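Local coordinates for reticulocyte-binding protein 2a (Plasmodium vivax, PDB 4Z8N) that probably attaches the malaria parasite to red blood cells, reticulocytes especially, during invasion, here represented by its alpha-helical erythrocyte-binding domain, at residues F31-I34 with K35-I38; K46-D49 with E50-Q54; S62-N65 with Q66-C70; L249-L252 with Y253-A257. All coordinates share one frame; numbering follows the deposited sequence.

Contact 1 of 4, residues F31-I34 with K35-I38; sequences FAEI and KYYI
I34 and I38 meet on the buried side of the last turn of helix 26-37. I34 CG2 lies 4.4 Å from I38 CD1, a light apolar touch, while I38 CG1 comes to 3.4 Å from I34 O because chi1 of 59° sets CG1 between the backbone N and the carbonyl carbon. Beside it Y37 CB presses to 3.3 Å from E33 O; the Y37 ring leads away to helix 149-162 and to Y253. I34 itself packs on Y48 of helix 42-69 and on F254 and A257 of helix 246-297. This is a helix C-terminal turn, with I38 the first residue to leave helical angles, and its backbone bonds are mostly weak: Y37 N is shared between E33 O and I34 O, and I38 N reaches I34 O at 3.3 Å. The side carrying A32, K35 and Y36 is more open to solvent. There A32 O has K35 CB at 3.2 Å. The first torsion of Y36 also puts CG between N and C, which turns the ring alongside E33, ring and carboxylate planes 78° apart, and E33 O sits 3.8 Å above one face of the ring, toward its rim. The modelled 2.3 Å between Y36 OH and E33 OE1 is too short for a dependable bond length; Y36 OH also bonds R161. K35 runs extended to CD, then bends, its end leading to helix 42-69.

Contact 2 of 4, residues K46-D49 with E50-Q54; sequences KNYD and EAYNQ
Y48 and Y52, one turn apart, form the aromatic part of this local contact. Their rings cross obliquely, centroids 5.9 Å apart and planes at 43°. The touch is narrow: Y48 CE2 lies 3.8 Å from Y52 CD2, and Y48 OH is at the edge of the Y52 ring, near its plane. Both tyrosines hold CG opposite the backbone N (chi1 -176° for Y48), and this shared torsion sends the two rings off the same side of the helix, bringing CE2 of the first to CD2 of the second. The backbone supplies an unbroken alpha-helical ladder, E50 to K46, A51 to N47, Y52 to Y48 and N53 to D49; its shortest rung, Y52 N to Y48 O, measures 2.7 Å. These turns lie in the first half of helix 42-69, whose inner side is laid against two other helices: A51 touches F129 and I136 of helix 119-136, Y48 packs on I133 of the same helix, and Y52 on F31 of helix 26-37. Apart from the ladder, A51 CB rests 3.5 Å from N47 O, and Y52 CB comes to 3.2 Å from Y48 O. The polar ends find their strongest partners outside these nine residues. Y48 OH bonds F31 O, and N47 ND2 bonds S139 OG. D49 OD1 forms salt bridges with K45, the preceding residue of the helix, and with K35, probably stabilising its negative charge, and K35 makes a cation-pi contact with Y52.

Contact 3 of 4, residues S62-N65 with Q66-C70; sequences SIQN and QINSC
Contacts between successive turns join S62-N65 to Q66-C70 near the C-terminal end of helix 42-69, on the domain surface. I63 is buried and I67 lies beside it, partly exposed, with I63 CG2 at 4.3 Å from I67 CG1; the backbone bond from I67 N to I63 O (2.9 Å, 165°) joins the same two residues. Around this pair lie F24, V115 and Y122. On a more exposed side N68 folds back, chi1 -69°, and lays its amide against the Q64 carbonyl: N68 CG is 3.0 Å from Q64 O, but the angle at ND2 is too poor for a hydrogen bond. N68 N bonds Q64 O instead. Near the end of the helix S69 N reaches N65 O only weakly, and S69 OG turns back to Q66 O, where the modelled 2.5 Å is doubtful as a length. C70 follows, tied by its disulfide to C114 at the end of helix 94-115. Q66 reaches the same junction: its extended chain carries OE1 to Y122 OH and N118 ND2, while NE2 donates to C114 O and A117 O, four bonds that fix the amide's rotation. The Q66 side chain lies about 10 Å from that of E120, a calcium ligand in a structure of this protein, though no calcium is bound to this chain here.

Contact 4 of 4, residues L249-L252 with Y253-A257; sequences LKKL and YFDSA
The opening turns of helix 246-297, the long last helix of the Rh5 coiled-coil, erythrocyte-binding domain, bring L249 against Y253 and L252 against S256, each pair four residues apart. L249 lies over the tyrosine in a CH-pi contact: its CG stands over one face of the Y253 ring, 4.0 Å from the centroid and 28° off the normal. L249 CD1 closes to 3.5 Å from Y253 CE1, and CD2 lies near the hydroxyl. That hydroxyl is bonded to H41, just beyond helix 26-37, and S256 touches Y37 near the end of that helix. On another side F254, with chi1 -65°, swings its ring back over the preceding turn, where K250 O sits 3.0 Å above one face, offset toward the rim. K250 CB approaches F254 CE2 at 4.1 Å; beyond it the lysine chain leads away to bond Y134 O and N138 through NZ. Y134 also makes an edge-to-face contact with the F254 ring. K251 and D255 cross on the more exposed side. Their opposite charges, 4.1 Å apart at K251 NZ and D255 OD1, are beyond salt-bridge range and probably attract only loosely; the closer approach is K251 CE to D255 OD2. Backbone bonds of the usual helical kind join Y253 to L249, F254 to K250 and D255 to K251. L252 O accepts twice, S256 OG and S256 N reaching it from opposite faces of the carbonyl plane, the hydroxyl at 2.8 Å.

How the contacts relate
All four contacts are local, each within a single helix, so none closes a long loop, and in the chain they follow one another without nesting or crossing. Contact 1 ends helix 26-37. After a short turn the chain enters helix 42-69, which carries contact 2 early and contact 3 at its far end, centres 23 Å apart. Contact 4 comes much later, at the start of helix 246-297. In space contact 1 lies between two others, touching both contact 2 and contact 4 with centres 11 Å away, whereas contacts 2 and 4 do not touch. Contact 3 stands apart, by the disulfide junction with helix 94-115, its nearest atoms about 9 Å from contacts 1 and 2 and about 17 Å from contact 4.

Contact 1 of 4, residues F31-I34 with K35-I38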
loop_
_atom_site.group_PDB
_atom_site.type_symbol
_atom_site.label_atom_id
_atom_site.label_comp_id
_atom_site.label_asym_id
_atom_site.label_seq_id
_atom_site.Cartn_x
_atom_site.Cartn_y
_atom_site.Cartn_z
ATOM N N PHE A 31 -6.261 11.479 9.550
ATOM C CA PHE A 31 -6.914 11.906 10.782
ATOM C C PHE A 31 -5.953 11.850 11.966
ATOM O O PHE A 31 -6.049 12.657 12.893
ATOM C CB PHE A 31 -8.151 11.047 11.059
ATOM C CG PHE A 31 -9.232 11.191 10.027
ATOM C CD1 PHE A 31 -9.432 12.397 9.374
ATOM C CD2 PHE A 31 -10.044 10.115 9.699
ATOM C CE1 PHE A 31 -10.427 12.534 8.420
ATOM C CE2 PHE A 31 -11.040 10.244 8.744
ATOM C CZ PHE A 31 -11.231 11.456 8.104
ATOM N N ALA A 32 -5.025 10.898 11.930
ATOM C CA ALA A 32 -4.010 10.780 12.969
ATOM C C ALA A 32 -3.019 11.935 12.887
ATOM O O ALA A 32 -2.546 12.429 13.909
ATOM C CB ALA A 32 -3.283 9.444 12.858
ATOM N N GLU A 33 -2.716 12.367 11.666
ATOM C CA GLU A 33 -1.793 13.480 11.448
ATOM C C GLU A 33 -2.365 14.799 11.953
ATOM O O GLU A 33 -1.660 15.583 12.589
ATOM C CB GLU A 33 -1.439 13.607 9.964
ATOM C CG GLU A 33 -0.545 12.492 9.457
ATOM C CD GLU A 33 0.767 12.419 10.214
ATOM O OE1 GLU A 33 1.335 13.487 10.526
ATOM O OE2 GLU A 33 1.223 11.294 10.507
ATOM N N ILE A 34 -3.641 15.038 11.663
ATOM C CA ILE A 34 -4.322 16.244 12.121
ATOM C C ILE A 34 -4.311 16.320 13.646
ATOM O O ILE A 34 -4.182 17.402 14.224
ATOM C CB ILE A 34 -5.778 16.297 11.608
ATOM C CG1 ILE A 34 -5.799 16.467 10.090
ATOM C CG2 ILE A 34 -6.545 17.445 12.251
ATOM C CD1 ILE A 34 -5.178 17.764 9.618
ATOM N N LYS A 35 -4.414 15.159 14.287
ATOM C CA LYS A 35 -4.500 15.077 15.741
ATOM C C LYS A 35 -3.368 15.816 16.450
ATOM O O LYS A 35 -3.617 16.559 17.397
ATOM C CB LYS A 35 -4.527 13.615 16.189
ATOM C CG LYS A 35 -4.627 13.436 17.692
ATOM C CD LYS A 35 -4.760 11.968 18.065
ATOM C CE LYS A 35 -6.216 11.549 18.148
ATOM N NZ LYS A 35 -6.780 11.789 19.509
ATOM N N TYR A 36 -2.129 15.634 16.001
ATOM C CA TYR A 36 -1.022 16.338 16.646
ATOM C C TYR A 36 -0.561 17.549 15.834
ATOM O O TYR A 36 0.334 18.285 16.254
ATOM C CB TYR A 36 0.150 15.386 16.913
ATOM C CG TYR A 36 0.832 14.818 15.690
ATOM C CD1 TYR A 36 1.927 15.458 15.123
ATOM C CD2 TYR A 36 0.406 13.624 15.124
ATOM C CE1 TYR A 36 2.567 14.936 14.013
ATOM C CE2 TYR A 36 1.039 13.095 14.013
ATOM C CZ TYR A 36 2.119 13.755 13.463
ATOM O OH TYR A 36 2.756 13.235 12.359
ATOM N N TYR A 37 -1.190 17.761 14.684
ATOM C CA TYR A 37 -0.939 18.956 13.887
ATOM C C TYR A 37 -1.404 20.206 14.640
ATOM O O TYR A 37 -0.676 21.195 14.729
ATOM C CB TYR A 37 -1.653 18.858 12.532
ATOM C CG TYR A 37 -1.133 19.810 11.473
ATOM C CD1 TYR A 37 -1.348 21.182 11.568
ATOM C CD2 TYR A 37 -0.440 19.332 10.365
ATOM C CE1 TYR A 37 -0.876 22.050 10.602
ATOM C CE2 TYR A 37 0.031 20.192 9.389
ATOM C CZ TYR A 37 -0.191 21.551 9.514
ATOM O OH TYR A 37 0.277 22.413 8.549
ATOM N N ILE A 38 -2.615 20.144 15.185
ATOM C CA ILE A 38 -3.254 21.299 15.816
ATOM C C ILE A 38 -3.079 21.334 17.334
ATOM O O ILE A 38 -3.890 21.932 18.046
ATOM C CB ILE A 38 -4.760 21.330 15.500
ATOM C CG1 ILE A 38 -5.431 20.045 15.994
ATOM C CG2 ILE A 38 -4.984 21.506 14.008
ATOM C CD1 ILE A 38 -6.939 20.035 15.838
#

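Contact 2 of 4, residues K46-D49 with E50-Q54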
loop_
_atom_site.group_PDB
_atom_site.type_symbol
_atom_site.label_atom_id
_atom_site.label_comp_id
_atom_site.label_asym_id
_atom_site.label_seq_id
_atom_site.Cartn_x
_atom_site.Cartn_y
_atom_site.Cartn_z
ATOM N N LYS A 46 -8.796 20.022 21.886
ATOM C CA LYS A 46 -9.647 19.267 22.805
ATOM C C LYS A 46 -10.916 18.808 22.094
ATOM O O LYS A 46 -11.362 17.673 22.287
ATOM C CB LYS A 46 -10.000 20.079 24.066
ATOM C CG LYS A 46 -9.935 21.581 23.929
ATOM C CD LYS A 46 -10.032 22.308 25.277
ATOM C CE LYS A 46 -8.739 22.182 26.082
ATOM N NZ LYS A 46 -8.663 23.148 27.220
ATOM N N ASN A 47 -11.494 19.683 21.275
ATOM C CA ASN A 47 -12.671 19.317 20.498
ATOM C C ASN A 47 -12.374 18.203 19.500
ATOM O O ASN A 47 -13.188 17.298 19.310
ATOM C CB ASN A 47 -13.242 20.533 19.764
ATOM C CG ASN A 47 -13.997 21.472 20.686
ATOM O OD1 ASN A 47 -14.558 21.048 21.695
ATOM N ND2 ASN A 47 -14.034 22.754 20.329
ATOM N N TYR A 48 -11.204 18.263 18.868
ATOM C CA TYR A 48 -10.842 17.258 17.879
ATOM C C TYR A 48 -10.624 15.901 18.532
ATOM O O TYR A 48 -11.090 14.882 18.021
ATOM C CB TYR A 48 -9.589 17.668 17.104
ATOM C CG TYR A 48 -9.230 16.695 16.000
ATOM C CD1 TYR A 48 -9.846 16.768 14.758
ATOM C CD2 TYR A 48 -8.285 15.697 16.203
ATOM C CE1 TYR A 48 -9.527 15.879 13.746
ATOM C CE2 TYR A 48 -7.960 14.801 15.198
ATOM C CZ TYR A 48 -8.585 14.899 13.972
ATOM O OH TYR A 48 -8.266 14.015 12.968
ATOM N N ASP A 49 -9.915 15.888 19.657
ATOM C CA ASP A 49 -9.654 14.647 20.379
ATOM C C ASP A 49 -10.961 13.981 20.792
ATOM O O ASP A 49 -11.080 12.756 20.776
ATOM C CB ASP A 49 -8.778 14.903 21.608
ATOM C CG ASP A 49 -7.351 15.270 21.244
ATOM O OD1 ASP A 49 -6.913 14.928 20.125
ATOM O OD2 ASP A 49 -6.665 15.900 22.078
ATOM N N GLU A 50 -11.943 14.804 21.147
ATOM C CA GLU A 50 -13.257 14.316 21.540
ATOM C C GLU A 50 -14.010 13.739 20.345
ATOM O O GLU A 50 -14.613 12.670 20.436
ATOM C CB GLU A 50 -14.069 15.440 22.186
ATOM C CG GLU A 50 -15.431 15.011 22.706
ATOM C CD GLU A 50 -16.195 16.155 23.345
ATOM O OE1 GLU A 50 -16.447 17.164 22.653
ATOM O OE2 GLU A 50 -16.544 16.047 24.540
ATOM N N ALA A 51 -13.968 14.453 19.224
ATOM C CA ALA A 51 -14.640 14.013 18.006
ATOM C C ALA A 51 -13.949 12.792 17.400
ATOM O O ALA A 51 -14.605 11.903 16.856
ATOM C CB ALA A 51 -14.695 15.147 16.996
ATOM N N TYR A 52 -12.623 12.759 17.499
ATOM C CA TYR A 52 -11.831 11.629 17.020
ATOM C C TYR A 52 -12.209 10.345 17.752
ATOM O O TYR A 52 -12.358 9.289 17.137
ATOM C CB TYR A 52 -10.335 11.916 17.198
ATOM C CG TYR A 52 -9.409 10.889 16.577
ATOM C CD1 TYR A 52 -9.054 9.733 17.265
ATOM C CD2 TYR A 52 -8.877 11.085 15.307
ATOM C CE1 TYR A 52 -8.205 8.798 16.703
ATOM C CE2 TYR A 52 -8.023 10.155 14.736
ATOM C CZ TYR A 52 -7.692 9.014 15.439
ATOM O OH TYR A 52 -6.846 8.084 14.878
ATOM N N ASN A 53 -12.359 10.445 19.069
ATOM C CA ASN A 53 -12.679 9.288 19.895
ATOM C C ASN A 53 -14.086 8.762 19.613
ATOM O O ASN A 53 -14.330 7.557 19.659
ATOM C CB ASN A 53 -12.532 9.642 21.378
ATOM C CG ASN A 53 -12.321 8.420 22.256
ATOM O OD1 ASN A 53 -12.860 7.345 21.992
ATOM N ND2 ASN A 53 -11.529 8.584 23.308
ATOM N N GLN A 54 -15.008 9.670 19.311
ATOM C CA GLN A 54 -16.393 9.285 19.067
ATOM C C GLN A 54 -16.600 8.688 17.675
ATOM O O GLN A 54 -17.432 7.798 17.493
ATOM C CB GLN A 54 -17.322 10.488 19.253
ATOM C CG GLN A 54 -18.797 10.151 19.093
ATOM C CD GLN A 54 -19.702 11.352 19.276
ATOM O OE1 GLN A 54 -19.588 12.346 18.557
ATOM N NE2 GLN A 54 -20.614 11.265 20.239
#

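Contact 3 of 4, residues S62-N65 with Q66-C70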
loop_
_atom_site.group_PDB
_atom_site.type_symbol
_atom_site.label_atom_id
_atom_site.label_comp_id
_atom_site.label_asym_id
_atom_site.label_seq_id
_atom_site.Cartn_x
_atom_site.Cartn_y
_atom_site.Cartn_z
ATOM N N SER A 62 -14.311 -1.249 13.647
ATOM C CA SER A 62 -15.187 -1.968 12.727
ATOM C C SER A 62 -14.413 -2.486 11.517
ATOM O O SER A 62 -14.648 -3.601 11.048
ATOM C CB SER A 62 -16.338 -1.071 12.271
ATOM O OG SER A 62 -17.147 -0.686 13.369
ATOM N N ILE A 63 -13.491 -1.669 11.017
ATOM C CA ILE A 63 -12.632 -2.064 9.908
ATOM C C ILE A 63 -11.713 -3.204 10.327
ATOM O O ILE A 63 -11.588 -4.207 9.626
ATOM C CB ILE A 63 -11.782 -0.883 9.402
ATOM C CG1 ILE A 63 -12.683 0.229 8.863
ATOM C CG2 ILE A 63 -10.802 -1.344 8.328
ATOM C CD1 ILE A 63 -11.929 1.475 8.449
ATOM N N GLN A 64 -11.080 -3.041 11.484
ATOM C CA GLN A 64 -10.142 -4.028 12.003
ATOM C C GLN A 64 -10.817 -5.379 12.220
ATOM O O GLN A 64 -10.237 -6.425 11.927
ATOM C CB GLN A 64 -9.520 -3.529 13.308
ATOM C CG GLN A 64 -8.167 -4.139 13.620
ATOM C CD GLN A 64 -7.158 -3.103 14.076
ATOM O OE1 GLN A 64 -7.527 -2.038 14.571
ATOM N NE2 GLN A 64 -5.877 -3.411 13.906
ATOM N N ASN A 65 -12.045 -5.351 12.733
ATOM C CA ASN A 65 -12.813 -6.573 12.937
ATOM C C ASN A 65 -13.139 -7.258 11.617
ATOM O O ASN A 65 -13.098 -8.484 11.516
ATOM C CB ASN A 65 -14.105 -6.281 13.704
ATOM C CG ASN A 65 -13.847 -5.838 15.130
ATOM O OD1 ASN A 65 -12.830 -6.190 15.727
ATOM N ND2 ASN A 65 -14.770 -5.060 15.684
ATOM N N GLN A 66 -13.464 -6.458 10.606
ATOM C CA GLN A 66 -13.744 -6.991 9.280
ATOM C C GLN A 66 -12.510 -7.678 8.699
ATOM O O GLN A 66 -12.602 -8.785 8.169
ATOM C CB GLN A 66 -14.223 -5.883 8.340
ATOM C CG GLN A 66 -14.466 -6.358 6.916
ATOM C CD GLN A 66 -15.060 -5.281 6.033
ATOM O OE1 GLN A 66 -15.945 -4.536 6.455
ATOM N NE2 GLN A 66 -14.575 -5.193 4.801
ATOM N N ILE A 67 -11.358 -7.020 8.812
ATOM C CA ILE A 67 -10.100 -7.582 8.333
ATOM C C ILE A 67 -9.775 -8.876 9.074
ATOM O O ILE A 67 -9.265 -9.829 8.484
ATOM C CB ILE A 67 -8.930 -6.589 8.498
ATOM C CG1 ILE A 67 -9.221 -5.287 7.753
ATOM C CG2 ILE A 67 -7.633 -7.194 7.976
ATOM C CD1 ILE A 67 -9.291 -5.449 6.252
ATOM N N ASN A 68 -10.088 -8.907 10.367
ATOM C CA ASN A 68 -9.869 -10.098 11.179
ATOM C C ASN A 68 -10.732 -11.272 10.727
ATOM O O ASN A 68 -10.338 -12.429 10.863
ATOM C CB ASN A 68 -10.136 -9.801 12.656
ATOM C CG ASN A 68 -9.098 -8.879 13.261
ATOM O OD1 ASN A 68 -8.007 -8.711 12.714
ATOM N ND2 ASN A 68 -9.429 -8.281 14.401
ATOM N N SER A 69 -11.910 -10.970 10.191
ATOM C CA SER A 69 -12.821 -12.008 9.721
ATOM C C SER A 69 -12.370 -12.573 8.377
ATOM O O SER A 69 -12.871 -13.607 7.931
ATOM C CB SER A 69 -14.247 -11.461 9.607
ATOM O OG SER A 69 -14.331 -10.467 8.600
ATOM N N CYS A 70 -11.425 -11.891 7.736
ATOM C CA CYS A 70 -10.923 -12.310 6.433
ATOM C C CYS A 70 -9.704 -13.215 6.562
ATOM O O CYS A 70 -9.212 -13.749 5.567
ATOM C CB CYS A 70 -10.574 -11.092 5.577
ATOM S SG CYS A 70 -11.955 -9.972 5.289
#

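Contact 4 of 4, residues L249-L252 with Y253-A257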
loop_
_atom_site.group_PDB
_atom_site.type_symbol
_atom_site.label_atom_id
_atom_site.label_comp_id
_atom_site.label_asym_id
_atom_site.label_seq_id
_atom_site.Cartn_x
_atom_site.Cartn_y
_atom_site.Cartn_z
ATOM N N LEU A 249 -5.983 29.244 6.128
ATOM C CA LEU A 249 -5.179 28.474 7.071
ATOM C C LEU A 249 -5.615 27.016 7.145
ATOM O O LEU A 249 -4.777 26.115 7.194
ATOM C CB LEU A 249 -5.250 29.104 8.462
ATOM C CG LEU A 249 -4.237 28.576 9.476
ATOM C CD1 LEU A 249 -2.841 29.072 9.133
ATOM C CD2 LEU A 249 -4.626 28.976 10.892
ATOM N N LYS A 250 -6.926 26.792 7.160
ATOM C CA LYS A 250 -7.473 25.439 7.209
ATOM C C LYS A 250 -6.998 24.611 6.023
ATOM O O LYS A 250 -6.604 23.454 6.178
ATOM C CB LYS A 250 -9.003 25.472 7.237
ATOM C CG LYS A 250 -9.599 26.040 8.510
ATOM C CD LYS A 250 -11.009 25.513 8.725
ATOM C CE LYS A 250 -12.025 26.637 8.787
ATOM N NZ LYS A 250 -13.394 26.129 9.088
ATOM N N LYS A 251 -7.035 25.215 4.841
ATOM C CA LYS A 251 -6.632 24.530 3.619
ATOM C C LYS A 251 -5.129 24.269 3.603
ATOM O O LYS A 251 -4.683 23.215 3.149
ATOM C CB LYS A 251 -7.049 25.336 2.389
ATOM C CG LYS A 251 -7.191 24.507 1.132
ATOM C CD LYS A 251 -7.075 25.361 -0.112
ATOM C CE LYS A 251 -7.033 24.499 -1.350
ATOM N NZ LYS A 251 -7.996 23.362 -1.253
ATOM N N LEU A 252 -4.351 25.225 4.105
ATOM C CA LEU A 252 -2.908 25.046 4.223
ATOM C C LEU A 252 -2.600 23.882 5.159
ATOM O O LEU A 252 -1.757 23.035 4.855
ATOM C CB LEU A 252 -2.238 26.329 4.725
ATOM C CG LEU A 252 -1.896 27.387 3.673
ATOM C CD1 LEU A 252 -1.206 28.579 4.315
ATOM C CD2 LEU A 252 -1.024 26.793 2.575
ATOM N N TYR A 253 -3.299 23.844 6.291
ATOM C CA TYR A 253 -3.168 22.747 7.243
ATOM C C TYR A 253 -3.521 21.414 6.590
ATOM O O TYR A 253 -2.749 20.456 6.645
ATOM C CB TYR A 253 -4.072 22.964 8.461
ATOM C CG TYR A 253 -3.581 23.966 9.487
ATOM C CD1 TYR A 253 -2.549 24.852 9.199
ATOM C CD2 TYR A 253 -4.154 24.018 10.753
ATOM C CE1 TYR A 253 -2.106 25.766 10.147
ATOM C CE2 TYR A 253 -3.720 24.926 11.704
ATOM C CZ TYR A 253 -2.697 25.797 11.398
ATOM O OH TYR A 253 -2.270 26.696 12.349
ATOM N N PHE A 254 -4.694 21.368 5.969
ATOM C CA PHE A 254 -5.243 20.126 5.439
ATOM C C PHE A 254 -4.443 19.603 4.249
ATOM O O PHE A 254 -4.231 18.399 4.123
ATOM C CB PHE A 254 -6.709 20.322 5.041
ATOM C CG PHE A 254 -7.622 20.619 6.203
ATOM C CD1 PHE A 254 -7.211 20.394 7.508
ATOM C CD2 PHE A 254 -8.894 21.123 5.986
ATOM C CE1 PHE A 254 -8.049 20.668 8.575
ATOM C CE2 PHE A 254 -9.739 21.398 7.049
ATOM C CZ PHE A 254 -9.315 21.170 8.344
ATOM N N ASP A 255 -4.006 20.506 3.378
ATOM C CA ASP A 255 -3.193 20.120 2.229
ATOM C C ASP A 255 -1.867 19.513 2.673
ATOM O O ASP A 255 -1.423 18.507 2.125
ATOM C CB ASP A 255 -2.941 21.323 1.318
ATOM C CG ASP A 255 -4.159 21.694 0.489
ATOM O OD1 ASP A 255 -5.239 21.110 0.717
ATOM O OD2 ASP A 255 -4.038 22.578 -0.385
ATOM N N SER A 256 -1.245 20.130 3.672
ATOM C CA SER A 256 0.030 19.661 4.205
ATOM C C SER A 256 -0.089 18.267 4.799
ATOM O O SER A 256 0.705 17.379 4.489
ATOM C CB SER A 256 0.553 20.626 5.269
ATOM O OG SER A 256 0.768 21.910 4.721
ATOM N N ALA A 257 -1.083 18.089 5.660
ATOM C CA ALA A 257 -1.282 16.822 6.348
ATOM C C ALA A 257 -1.656 15.718 5.366
ATOM O O ALA A 257 -1.234 14.575 5.522
ATOM C CB ALA A 257 -2.350 16.965 7.420
#